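Maltose-binding protein MalE1 (Thermotoga maritima, PDB 6DTU) binds maltotetraose and probably serves as the extracytoplasmic solute-binding component of a maltodextrin uptake system. Local coordinates at residues A[46-51]-A[72-76]; A[61-67]-A[94-98]; A[256-262]-A[327-332]. All blocks are in the same frame, centred on the assembly; numbering follows the deposited sequence. Where two conformers were deposited one is given.

Interaction 1. Residues A[46-51]-A[72-76]; sequences FLTAAP and NGLIE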
ATOM      1  N   PHE A  46      13.197  -6.891   9.440  1.00 14.01           N
ATOM      2  CA  PHE A  46      13.802  -7.972   8.672  1.00 14.17           C
ATOM      3  C   PHE A  46      15.238  -7.631   8.280  1.00 15.67           C
ATOM      4  O   PHE A  46      16.125  -8.484   8.342  1.00 14.32           O
ATOM      5  CB  PHE A  46      12.926  -8.250   7.450  1.00 15.40           C
ATOM      6  CG  PHE A  46      13.301  -9.490   6.716  1.00 13.55           C
ATOM      7  CD1 PHE A  46      13.011 -10.737   7.249  1.00 14.85           C
ATOM      8  CD2 PHE A  46      13.917  -9.414   5.473  1.00 14.04           C
ATOM      9  CE1 PHE A  46      13.342 -11.888   6.578  1.00 17.86           C
ATOM     10  CE2 PHE A  46      14.256 -10.574   4.804  1.00 16.12           C
ATOM     11  CZ  PHE A  46      13.957 -11.807   5.359  1.00 14.46           C
ATOM     12  N   LEU A  47      15.485  -6.381   7.900  1.00 16.30           N
ATOM     13  CA  LEU A  47      16.856  -5.966   7.604  1.00 16.03           C
ATOM     14  C   LEU A  47      17.758  -6.178   8.808  1.00 17.60           C
ATOM     15  O   LEU A  47      18.928  -6.545   8.659  1.00 16.96           O
ATOM     16  CB  LEU A  47      16.869  -4.494   7.185  1.00 15.95           C
ATOM     17  CG  LEU A  47      16.310  -4.188   5.795  1.00 16.58           C
ATOM     18  CD1 LEU A  47      16.020  -2.682   5.653  1.00 19.06           C
ATOM     19  CD2 LEU A  47      17.302  -4.620   4.777  1.00 17.86           C
ATOM     20  N   THR A  48      17.237  -5.939  10.004  1.00 14.59           N
ATOM     21  CA  THR A  48      18.038  -6.122  11.207  1.00 16.48           C
ATOM     22  C   THR A  48      18.154  -7.601  11.573  1.00 15.54           C
ATOM     23  O   THR A  48      19.253  -8.091  11.858  1.00 17.10           O
ATOM     24  CB  THR A  48      17.400  -5.359  12.375  1.00 16.94           C
ATOM     25  OG1 THR A  48      17.374  -3.954  12.093  1.00 20.17           O
ATOM     26  CG2 THR A  48      18.195  -5.589  13.656  1.00 18.66           C
ATOM     27  N   ALA A  49      17.036  -8.330  11.572  1.00 15.89           N
ATOM     28  CA  ALA A  49      17.023  -9.674  12.136  1.00 17.43           C
ATOM     29  C   ALA A  49      17.519 -10.745  11.162  1.00 15.91           C
ATOM     30  O   ALA A  49      18.085 -11.756  11.591  1.00 17.95           O
ATOM     31  CB  ALA A  49      15.615 -10.028  12.625  1.00 16.47           C
ATOM     32  N   ALA A  50      17.262 -10.591   9.867  1.00 13.84           N
ATOM     33  CA  ALA A  50      17.625 -11.661   8.937  1.00 15.25           C
ATOM     34  C   ALA A  50      19.109 -12.005   8.951  1.00 17.22           C
ATOM     35  O   ALA A  50      19.440 -13.199   9.063  1.00 17.28           O
ATOM     36  CB  ALA A  50      17.058 -11.404   7.534  1.00 17.12           C
ATOM     37  N   PRO A  51      20.038 -11.048   8.875  1.00 19.68           N
ATOM     38  CA  PRO A  51      21.467 -11.398   8.986  1.00 18.73           C
ATOM     39  C   PRO A  51      21.854 -12.002  10.331  1.00 20.32           C
ATOM     40  O   PRO A  51      22.904 -12.646  10.430  1.00 23.83           O
ATOM     41  CB  PRO A  51      22.175 -10.056   8.763  1.00 20.00           C
ATOM     42  CG  PRO A  51      21.187  -9.189   8.076  1.00 17.88           C
ATOM     43  CD  PRO A  51      19.841  -9.612   8.610  1.00 19.14           C
ATOM     44  N   ASN A  72      20.514  -7.061  -1.398  1.00 18.42           N
ATOM     45  CA  ASN A  72      21.169  -7.343  -0.126  1.00 21.12           C
ATOM     46  C   ASN A  72      21.254  -8.839   0.157  1.00 19.28           C
ATOM     47  O   ASN A  72      21.786  -9.224   1.205  1.00 22.18           O
ATOM     48  CB  ASN A  72      20.424  -6.673   1.039  1.00 22.62           C
ATOM     49  CG  ASN A  72      20.399  -5.145   0.955  1.00 27.10           C
ATOM     50  OD1 ASN A  72      21.155  -4.525   0.211  1.00 28.92           O
ATOM     51  ND2 ASN A  72      19.508  -4.535   1.737  1.00 31.26           N
ATOM     52  N   GLY A  73      20.725  -9.676  -0.730  1.00 19.58           N
ATOM     53  CA  GLY A  73      20.786 -11.115  -0.555  1.00 15.94           C
ATOM     54  C   GLY A  73      19.912 -11.660   0.560  1.00 17.84           C
ATOM     55  O   GLY A  73      20.208 -12.732   1.101  1.00 19.99           O
ATOM     56  N   LEU A  74      18.814 -10.978   0.892  1.00 17.74           N
ATOM     57  CA  LEU A  74      18.015 -11.366   2.044  1.00 14.53           C
ATOM     58  C   LEU A  74      16.739 -12.136   1.715  1.00 15.75           C
ATOM     59  O   LEU A  74      16.199 -12.779   2.611  1.00 14.99           O
ATOM     60  CB  LEU A  74      17.633 -10.143   2.878  1.00 15.81           C
ATOM     61  CG  LEU A  74      18.791  -9.408   3.544  1.00 18.14           C
ATOM     62  CD1 LEU A  74      18.219  -8.296   4.370  1.00 19.31           C
ATOM     63  CD2 LEU A  74      19.584 -10.362   4.427  1.00 19.40           C
ATOM     64  N   ILE A  75      16.230 -12.070   0.490  1.00 14.28           N
ATOM     65  CA  ILE A  75      15.058 -12.849   0.090  1.00 12.58           C
ATOM     66  C   ILE A  75      15.481 -13.779  -1.033  1.00 13.22           C
ATOM     67  O   ILE A  75      16.371 -13.461  -1.827  1.00 17.46           O
ATOM     68  CB  ILE A  75      13.801 -12.009  -0.274  1.00 12.79           C
ATOM     69  CG1 ILE A  75      14.152 -10.925  -1.301  1.00 13.12           C
ATOM     70  CG2 ILE A  75      13.145 -11.446   0.985  1.00 14.11           C
ATOM     71  CD1 ILE A  75      12.950 -10.172  -1.831  1.00 14.63           C
ATOM     72  N   GLU A  76      14.856 -14.967  -1.063  1.00 14.06           N
ATOM     73  CA  GLU A  76      15.275 -16.097  -1.874  1.00 14.22           C
ATOM     74  C   GLU A  76      14.549 -16.106  -3.215  1.00 14.79           C
ATOM     75  O   GLU A  76      13.330 -15.915  -3.265  1.00 16.11           O
ATOM     76  CB  GLU A  76      14.955 -17.382  -1.123  1.00 14.12           C
ATOM     77  CG  GLU A  76      15.372 -18.664  -1.798  1.00 13.44           C
ATOM     78  CD  GLU A  76      16.885 -18.886  -1.816  1.00 17.09           C
ATOM     79  OE1 GLU A  76      17.613 -18.130  -1.146  1.00 16.38           O
ATOM     80  OE2 GLU A  76      17.337 -19.859  -2.480  1.00 18.40           O
TER
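Leu74 is the apolar centre of this contact, reaching from the loop after helix 66-71 to residues 46-51 on helix 39-49. Its two methyl branches divide the work. CD1 of Leu74 meets CD2 of Leu47 at 3.8 Å, the two side chains crossing at about a right angle, while CD2 of Leu74 lies 4.1 Å from Ala50 CB and also touches CG of Pro51.

The Phe46 ring supplies the remaining apolar contacts. It slides past Leu74 in the opposite direction, with CE2 of Phe46 3.9 Å from CB of Leu74; Ile75 CG2 approaches the same ring atom obliquely. With CG anti to the backbone N (chi1 -170°), the ring lies against Ala50, four residues on, whose CB sits 3.7 Å above its plane and over its centre. Trp8 and Leu69 also pack against Phe46.

Polar atoms enter by van der Waals contact: the carbonyl O of Leu74 stands at the Phe46 ring edge, near its plane, 3.7 Å from CE2 of Phe46, and ND2 of Asn72 brushes Leu47 CD2. Gly73, with positive phi, ends helix 66-71 in a Schellman motif, and the loop that follows packs Leu74 on the preceding helix, 39-49, within the alpha/beta fold of a periplasmic binding protein.

Interaction 2. Residues A[61-67]-A[94-98]; sequences GAHDWVG and AFSYG. With GLC (alpha-D-glucopyranose), chain C.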
ATOM      1  N   GLY A  61       4.343  -8.641   2.485  1.00 10.86           N
ATOM      2  CA  GLY A  61       4.415  -7.200   2.357  1.00 11.07           C
ATOM      3  C   GLY A  61       4.404  -6.748   0.924  1.00 12.51           C
ATOM      4  O   GLY A  61       3.968  -7.472   0.032  1.00 13.68           O
ATOM      5  N   ALA A  62       4.838  -5.511   0.720  1.00 13.49           N
ATOM      6  CA  ALA A  62       4.648  -4.837  -0.560  1.00 12.35           C
ATOM      7  C   ALA A  62       5.835  -5.001  -1.494  1.00 14.30           C
ATOM      8  O   ALA A  62       6.976  -5.211  -1.070  1.00 14.21           O
ATOM      9  CB  ALA A  62       4.341  -3.356  -0.358  1.00 12.74           C
ATOM     10  N   HIS A  63       5.546  -4.894  -2.792  1.00 13.30           N
ATOM     11  CA  HIS A  63       6.548  -5.212  -3.799  1.00 13.08           C
ATOM     12  C   HIS A  63       7.652  -4.169  -3.891  1.00 13.34           C
ATOM     13  O   HIS A  63       8.717  -4.471  -4.445  1.00 12.41           O
ATOM     14  CB  HIS A  63       5.897  -5.386  -5.165  1.00 14.46           C
ATOM     15  CG  HIS A  63       5.561  -4.091  -5.831  1.00 15.26           C
ATOM     16  ND1 HIS A  63       4.350  -3.459  -5.656  1.00 16.43           N
ATOM     17  CD2 HIS A  63       6.275  -3.314  -6.676  1.00 13.67           C
ATOM     18  CE1 HIS A  63       4.334  -2.342  -6.365  1.00 17.88           C
ATOM     19  NE2 HIS A  63       5.484  -2.237  -7.001  1.00 15.78           N
ATOM     20  N   ASP A  64       7.434  -2.953  -3.388  1.00 12.36           N
ATOM     21  CA  ASP A  64       8.527  -1.977  -3.424  1.00 11.89           C
ATOM     22  C   ASP A  64       9.729  -2.444  -2.620  1.00 14.88           C
ATOM     23  O   ASP A  64      10.835  -1.945  -2.846  1.00 14.90           O
ATOM     24  CB  ASP A  64       8.085  -0.597  -2.918  1.00 14.34           C
ATOM     25  CG  ASP A  64       7.625  -0.616  -1.456  1.00 15.44           C
ATOM     26  OD1 ASP A  64       6.580  -1.250  -1.198  1.00 14.93           O
ATOM     27  OD2 ASP A  64       8.297   0.005  -0.600  1.00 14.63           O
ATOM     28  N   TRP A  65       9.548  -3.400  -1.704  1.00 14.43           N
ATOM     29  CA  TRP A  65      10.664  -3.908  -0.916  1.00 15.60           C
ATOM     30  C   TRP A  65      11.613  -4.780  -1.729  1.00 15.14           C
ATOM     31  O   TRP A  65      12.752  -4.987  -1.298  1.00 14.46           O
ATOM     32  CB  TRP A  65      10.154  -4.796   0.212  1.00 13.10           C
ATOM     33  CG  TRP A  65       9.152  -4.214   1.146  1.00 12.06           C
ATOM     34  CD1 TRP A  65       8.708  -2.919   1.199  1.00 12.36           C
ATOM     35  CD2 TRP A  65       8.477  -4.922   2.186  1.00 13.22           C
ATOM     36  NE1 TRP A  65       7.797  -2.778   2.228  1.00 13.61           N
ATOM     37  CE2 TRP A  65       7.633  -3.996   2.841  1.00 14.60           C
ATOM     38  CE3 TRP A  65       8.501  -6.256   2.626  1.00 13.17           C
ATOM     39  CZ2 TRP A  65       6.823  -4.357   3.933  1.00 12.41           C
ATOM     40  CZ3 TRP A  65       7.680  -6.618   3.703  1.00 13.86           C
ATOM     41  CH2 TRP A  65       6.836  -5.679   4.316  1.00 11.79           C
ATOM     42  N   VAL A  66      11.190  -5.282  -2.895  1.00 15.03           N
ATOM     43  CA  VAL A  66      11.870  -6.425  -3.513  1.00 15.67           C
ATOM     44  C   VAL A  66      13.315  -6.091  -3.879  1.00 15.25           C
ATOM     45  O   VAL A  66      14.235  -6.858  -3.579  1.00 16.19           O
ATOM     46  CB  VAL A  66      11.078  -6.953  -4.724  1.00 14.23           C
ATOM     47  CG1 VAL A  66      11.919  -7.929  -5.512  1.00 16.14           C
ATOM     48  CG2 VAL A  66       9.800  -7.611  -4.288  1.00 15.83           C
ATOM     49  N   GLY A  67      13.534  -4.979  -4.590  1.00 15.64           N
ATOM     50  CA  GLY A  67      14.885  -4.675  -5.049  1.00 16.20           C
ATOM     51  C   GLY A  67      15.896  -4.547  -3.923  1.00 17.21           C
ATOM     52  O   GLY A  67      16.978  -5.136  -3.975  1.00 17.97           O
ATOM     53  N   ALA A  94       6.043  -7.409 -10.661  1.00 15.24           N
ATOM     54  CA  ALA A  94       6.218  -6.485  -9.539  1.00 14.26           C
ATOM     55  C   ALA A  94       7.078  -7.112  -8.460  1.00 14.27           C
ATOM     56  O   ALA A  94       7.814  -6.404  -7.766  1.00 14.52           O
ATOM     57  CB  ALA A  94       4.869  -6.043  -8.947  1.00 15.02           C
ATOM     58  N   PHE A  95       7.028  -8.438  -8.343  1.00 13.13           N
ATOM     59  CA  PHE A  95       7.835  -9.167  -7.374  1.00 13.62           C
ATOM     60  C   PHE A  95       9.093  -9.769  -7.979  1.00 14.71           C
ATOM     61  O   PHE A  95       9.720 -10.639  -7.360  1.00 15.60           O
ATOM     62  CB  PHE A  95       6.988 -10.225  -6.676  1.00 15.39           C
ATOM     63  CG  PHE A  95       6.311  -9.681  -5.470  1.00 11.36           C
ATOM     64  CD1 PHE A  95       6.988  -9.635  -4.265  1.00 11.66           C
ATOM     65  CD2 PHE A  95       5.011  -9.202  -5.538  1.00 14.81           C
ATOM     66  CE1 PHE A  95       6.394  -9.112  -3.140  1.00 12.47           C
ATOM     67  CE2 PHE A  95       4.388  -8.650  -4.408  1.00 13.09           C
ATOM     68  CZ  PHE A  95       5.093  -8.611  -3.200  1.00 14.43           C
ATOM     69  N   SER A  96       9.487  -9.297  -9.151  1.00 14.04           N
ATOM     70  CA  SER A  96      10.673  -9.772  -9.836  1.00 12.31           C
ATOM     71  C   SER A  96      11.744  -8.694  -9.898  1.00 13.12           C
ATOM     72  O   SER A  96      11.438  -7.502  -9.963  1.00 15.92           O
ATOM     73  CB  SER A  96      10.297 -10.224 -11.239  1.00 13.86           C
ATOM     74  OG  SER A  96       9.415 -11.347 -11.156  1.00 15.84           O
ATOM     75  N   TYR A  97      13.006  -9.123  -9.858  1.00 15.41           N
ATOM     76  CA  TYR A  97      14.117  -8.178  -9.921  1.00 16.36           C
ATOM     77  C   TYR A  97      15.348  -8.904 -10.450  1.00 18.29           C
ATOM     78  O   TYR A  97      15.616 -10.041 -10.054  1.00 18.77           O
ATOM     79  CB  TYR A  97      14.410  -7.582  -8.535  1.00 19.39           C
ATOM     80  CG  TYR A  97      15.495  -6.523  -8.554  1.00 17.34           C
ATOM     81  CD1 TYR A  97      15.191  -5.190  -8.819  1.00 19.44           C
ATOM     82  CD2 TYR A  97      16.831  -6.862  -8.352  1.00 19.05           C
ATOM     83  CE1 TYR A  97      16.180  -4.223  -8.849  1.00 17.47           C
ATOM     84  CE2 TYR A  97      17.816  -5.910  -8.391  1.00 21.27           C
ATOM     85  CZ  TYR A  97      17.496  -4.600  -8.633  1.00 23.00           C
ATOM     86  OH  TYR A  97      18.505  -3.671  -8.670  1.00 27.10           O
ATOM     87  N   GLY A  98      16.077  -8.245 -11.359  1.00 17.55           N
ATOM     88  CA  GLY A  98      17.284  -8.828 -11.934  1.00 21.57           C
ATOM     89  C   GLY A  98      17.076 -10.169 -12.601  1.00 22.02           C
ATOM     90  O   GLY A  98      17.972 -11.024 -12.576  1.00 26.70           O
TER
HETATM   91  C1  GLC C   3       4.238   1.967   1.406  1.00 13.65           C
HETATM   92  C2  GLC C   3       5.407   1.109   1.124  1.00 12.84           C
HETATM   93  C3  GLC C   3       6.271   0.933   2.334  1.00 13.47           C
HETATM   94  C4  GLC C   3       6.775   2.224   2.847  1.00 14.09           C
HETATM   95  C5  GLC C   3       5.598   3.174   3.183  1.00 14.09           C
HETATM   96  C6  GLC C   3       6.038   4.464   3.522  1.00 12.87           C
HETATM   97  O2  GLC C   3       4.930  -0.200   0.703  1.00 14.74           O
HETATM   98  O3  GLC C   3       7.404   0.068   2.002  1.00 14.87           O
HETATM   99  O4  GLC C   3       7.523   1.955   4.066  1.00 14.08           O
HETATM  100  O5  GLC C   3       4.691   3.279   1.917  1.00 13.14           O
HETATM  101  O6  GLC C   3       4.907   5.238   3.862  1.00 17.47           O
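The turn that leads from strand 58-62 into helix 66-71 forms part of the maltotetraose pocket, and its back is packed against residues 94-98. His63 and Phe95 meet at the centre: CB of His63 sits over a face of the Phe95 ring, 3.9 Å from the centroid, in a CH-pi contact. With its CG between the backbone N and the carbonyl carbon (chi1 78°), His63 turns a face of its imidazole to Ala94 CB, which makes a second CH-pi contact there, offset toward the rim. Both ring nitrogens are hydrogen-bonded, NE2 to the carbonyl of Met331 and ND1 with Val263 N, which should fix the ring's rotation. Gly61 O lies in plane at the edge of the Phe95 ring, 3.6 Å from Phe95 CZ.

In this type 2 periplasmic-binding fold the same turn faces sugar on its other side. Asp64 grips one glucose with both carboxylate oxygens, accepting from O2 of the glucose at OD1 (2.7 Å) and from O3 at OD2 (2.8 Å). Trp65 NE1 donates to that O3 from the indole edge, in a bent bond (138°).

Farther along, both methyls of Val66 are engaged: CG2 of Val66 presses on CD1 of Phe95 at 3.5 Å, and CG1 of Val66 meets CB of Tyr97 at 3.9 Å. Gly67 CA then lies over a face of the Tyr97 phenol, 4.0 Å from its centroid.

Interaction 3. Residues A[256-262]-A[327-332]; sequences PARPFVG and NGIPMP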
ATOM      1  N   PRO A 256      -7.020  13.853 -13.344  1.00 20.37           N
ATOM      2  CA  PRO A 256      -7.366  12.868 -12.317  1.00 19.50           C
ATOM      3  C   PRO A 256      -6.239  12.659 -11.320  1.00 19.42           C
ATOM      4  O   PRO A 256      -5.057  12.856 -11.614  1.00 19.14           O
ATOM      5  CB  PRO A 256      -7.633  11.586 -13.111  1.00 20.80           C
ATOM      6  CG  PRO A 256      -6.883  11.759 -14.382  1.00 23.18           C
ATOM      7  CD  PRO A 256      -6.840  13.236 -14.672  1.00 21.61           C
ATOM      8  N   ALA A 257      -6.632  12.242 -10.123  1.00 18.84           N
ATOM      9  CA  ALA A 257      -5.658  11.776  -9.150  1.00 16.16           C
ATOM     10  C   ALA A 257      -5.043  10.483  -9.656  1.00 15.97           C
ATOM     11  O   ALA A 257      -5.699   9.699 -10.325  1.00 15.13           O
ATOM     12  CB  ALA A 257      -6.347  11.481  -7.815  1.00 19.62           C
ATOM     13  N   ARG A 258      -3.767  10.256  -9.330  1.00 15.67           N
ATOM     14  CA  ARG A 258      -3.049   9.067  -9.794  0.57 17.51           C
ATOM     15  C   ARG A 258      -2.325   8.418  -8.621  1.00 15.96           C
ATOM     16  O   ARG A 258      -1.163   8.738  -8.344  1.00 16.07           O
ATOM     17  CB  ARG A 258      -2.100   9.411 -10.942  0.57 17.85           C
ATOM     18  CG  ARG A 258      -2.816  10.033 -12.146  0.57 19.35           C
ATOM     19  CD  ARG A 258      -1.869  10.347 -13.288  0.57 20.66           C
ATOM     20  NE  ARG A 258      -2.609  10.739 -14.480  0.57 19.59           N
ATOM     21  CZ  ARG A 258      -3.250   9.883 -15.272  0.57 21.46           C
ATOM     22  NH1 ARG A 258      -3.237   8.583 -15.003  0.57 21.55           N
ATOM     23  NH2 ARG A 258      -3.903  10.324 -16.334  0.57 23.88           N
ATOM     24  N   PRO A 259      -2.981   7.490  -7.920  1.00 14.05           N
ATOM     25  CA  PRO A 259      -2.373   6.866  -6.738  1.00 13.95           C
ATOM     26  C   PRO A 259      -1.270   5.871  -7.096  1.00 14.37           C
ATOM     27  O   PRO A 259      -1.173   5.368  -8.211  1.00 15.36           O
ATOM     28  CB  PRO A 259      -3.561   6.123  -6.106  1.00 14.10           C
ATOM     29  CG  PRO A 259      -4.445   5.780  -7.276  1.00 17.18           C
ATOM     30  CD  PRO A 259      -4.333   6.965  -8.184  1.00 16.07           C
ATOM     31  N   PHE A 260      -0.433   5.584  -6.105  1.00 13.03           N
ATOM     32  CA  PHE A 260       0.456   4.437  -6.218  1.00 13.03           C
ATOM     33  C   PHE A 260      -0.351   3.159  -6.420  1.00 11.24           C
ATOM     34  O   PHE A 260      -1.429   2.978  -5.844  1.00 13.86           O
ATOM     35  CB  PHE A 260       1.275   4.281  -4.932  1.00 13.85           C
ATOM     36  CG  PHE A 260       2.583   5.050  -4.899  1.00 13.41           C
ATOM     37  CD1 PHE A 260       3.546   4.918  -5.899  1.00 14.70           C
ATOM     38  CD2 PHE A 260       2.865   5.881  -3.834  1.00 13.05           C
ATOM     39  CE1 PHE A 260       4.769   5.632  -5.818  1.00 14.89           C
ATOM     40  CE2 PHE A 260       4.046   6.588  -3.763  1.00 13.85           C
ATOM     41  CZ  PHE A 260       4.997   6.458  -4.745  1.00 16.67           C
ATOM     42  N   VAL A 261       0.184   2.254  -7.231  1.00 15.98           N
ATOM     43  CA  VAL A 261      -0.314   0.884  -7.299  1.00 13.27           C
ATOM     44  C   VAL A 261       0.686  -0.033  -6.605  1.00 14.68           C
ATOM     45  O   VAL A 261       1.893   0.044  -6.868  1.00 15.70           O
ATOM     46  CB  VAL A 261      -0.609   0.466  -8.749  1.00 14.63           C
ATOM     47  CG1 VAL A 261      -0.914  -1.030  -8.847  1.00 15.74           C
ATOM     48  CG2 VAL A 261      -1.764   1.304  -9.281  1.00 16.87           C
ATOM     49  N   GLY A 262       0.200  -0.839  -5.663  1.00 14.84           N
ATOM     50  CA  GLY A 262       1.051  -1.749  -4.913  1.00 13.09           C
ATOM     51  C   GLY A 262       0.615  -3.186  -5.123  1.00 12.35           C
ATOM     52  O   GLY A 262      -0.552  -3.457  -5.388  1.00 15.39           O
ATOM     53  N   ASN A 327      -5.973   4.601 -12.985  1.00 26.17           N
ATOM     54  CA  ASN A 327      -5.239   5.843 -13.203  1.00 25.44           C
ATOM     55  C   ASN A 327      -3.900   5.875 -12.473  1.00 22.01           C
ATOM     56  O   ASN A 327      -3.235   6.912 -12.477  1.00 21.75           O
ATOM     57  CB  ASN A 327      -6.085   7.055 -12.783  1.00 24.51           C
ATOM     58  CG  ASN A 327      -7.317   7.239 -13.654  1.00 31.67           C
ATOM     59  OD1 ASN A 327      -7.284   6.998 -14.858  1.00 33.24           O
ATOM     60  ND2 ASN A 327      -8.412   7.674 -13.043  1.00 29.76           N
ATOM     61  N   GLY A 328      -3.471   4.760 -11.877  1.00 19.25           N
ATOM     62  CA  GLY A 328      -2.377   4.776 -10.925  1.00 19.50           C
ATOM     63  C   GLY A 328      -1.007   4.499 -11.537  1.00 22.85           C
ATOM     64  O   GLY A 328      -0.851   4.214 -12.722  1.00 25.56           O
ATOM     65  N   ILE A 329       0.012   4.598 -10.679  1.00 20.16           N
ATOM     66  CA  ILE A 329       1.405   4.417 -11.063  1.00 22.86           C
ATOM     67  C   ILE A 329       2.002   3.355 -10.148  1.00 18.82           C
ATOM     68  O   ILE A 329       1.972   3.508  -8.929  1.00 18.54           O
ATOM     69  CB  ILE A 329       2.212   5.723 -10.946  1.00 25.96           C
ATOM     70  CG1 ILE A 329       1.496   6.887 -11.636  1.00 27.45           C
ATOM     71  CG2 ILE A 329       3.614   5.523 -11.517  1.00 29.42           C
ATOM     72  CD1 ILE A 329       1.720   6.918 -13.126  1.00 32.22           C
ATOM     73  N   PRO A 330       2.524   2.242 -10.669  1.00 22.26           N
ATOM     74  CA  PRO A 330       3.099   1.225  -9.778  1.00 20.60           C
ATOM     75  C   PRO A 330       4.288   1.792  -9.005  1.00 17.88           C
ATOM     76  O   PRO A 330       5.091   2.561  -9.540  1.00 22.12           O
ATOM     77  CB  PRO A 330       3.536   0.110 -10.738  1.00 24.90           C
ATOM     78  CG  PRO A 330       2.686   0.322 -11.975  1.00 28.74           C
ATOM     79  CD  PRO A 330       2.550   1.821 -12.081  1.00 24.86           C
ATOM     80  N   MET A 331       4.349   1.476  -7.713  1.00 16.53           N
ATOM     81  CA  MET A 331       5.522   1.847  -6.936  1.00 15.78           C
ATOM     82  C   MET A 331       6.749   1.225  -7.584  1.00 15.87           C
ATOM     83  O   MET A 331       6.682   0.096  -8.069  1.00 16.15           O
ATOM     84  CB  MET A 331       5.440   1.323  -5.499  1.00 17.90           C
ATOM     85  CG  MET A 331       4.381   1.928  -4.635  1.00 17.37           C
ATOM     86  SD  MET A 331       4.522   1.389  -2.923  1.00 16.90           S
ATOM     87  CE  MET A 331       3.901  -0.288  -2.993  1.00 13.63           C
ATOM     88  N   PRO A 332       7.864   1.939  -7.658  1.00 13.71           N
ATOM     89  CA  PRO A 332       9.115   1.285  -8.056  1.00 16.98           C
ATOM     90  C   PRO A 332       9.506   0.200  -7.073  1.00 14.17           C
ATOM     91  O   PRO A 332       9.214   0.280  -5.881  1.00 16.65           O
ATOM     92  CB  PRO A 332      10.136   2.418  -8.013  1.00 16.95           C
ATOM     93  CG  PRO A 332       9.349   3.645  -8.187  1.00 16.29           C
ATOM     94  CD  PRO A 332       8.024   3.395  -7.513  1.00 17.76           C
TER
HETATM   95  O   HOH W   1      -8.119   8.659 -10.364  1.00 22.03           O
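Pro256 touches the amide of Asn327 through its CB, and at Ala257 the link becomes polar: a water donates to Ala257 O and accepts from Asn327 ND2, bridging backbone and side chain. Arg258 follows, its chain extended from CG to NE and its CB and CG passing alongside Asn327 O. In the conformer given, one of two deposited, NH1 of Arg258 donates to that oxygen at 3.0 Å, in a bent bond (135°) that is tilted out of both the guanidinium and the carbonyl planes.

The carbonyl of Pro259 opens a parallel ladder that pairs Phe260 with Ile329 and Val261 with Pro330. Ile329 N donates to Pro259 O, Val261 N to Ile329 O and Met331 N to Val261 O, at 2.8 to 3.0 Å. Close packing beside Pro259 leaves no room for a side chain on Gly328, where a beta carbon would clash with Pro259 O and Val261 CG2.

Phe260 turns to the sheet face it shares with Ile329. Its CD1 meets CG of Met331 at 3.4 Å, the side chains crossing at about a right angle. Met331 SD stands above the ring face, 4.8 Å from the centroid of the Phe260 ring, a Met-aromatic contact, and the bend at chi3 (-75°) turns Met331 CE toward Gly262 CA, 3.7 Å away. Phe163 meets the Phe260 ring edge-to-face. With an alanine in place of Phe260, Met331 CG and SD would probably lose the ring they lie against, and Phe163 its edge-to-face partner. Val261, on the other face, lays CG2 against Gly328 CA.

Met331 also touches bound glucose. The backbone ladder and the aromatic ring probably help to position this pocket residue, polar bonds holding its main chain and apolar contacts its side chain.

Overall arrangement
Interactions 1 and 2 overlap along the chain, their segments alternating, whereas interaction 3 comes wholly after them. The centres of interactions 1 and 2 lie about 14 Å apart, and the two contacts touch where Ile75 CD1 packs on Val66 O; the centres of interactions 2 and 3 are about 16 Å apart, and those of interactions 1 and 3, which do not touch, about 28 Å. Strands 58-62 and 260-268 are antiparallel neighbours in one mixed sheet, in which strand 329-330 pairs with 260-268, so interactions 2 and 3 are parts of a single framework. Between them Met331 CE packs on Asp64. Distant chain segments thus converge on the sugar pocket, while interaction 1 packs farther from the chain's centre.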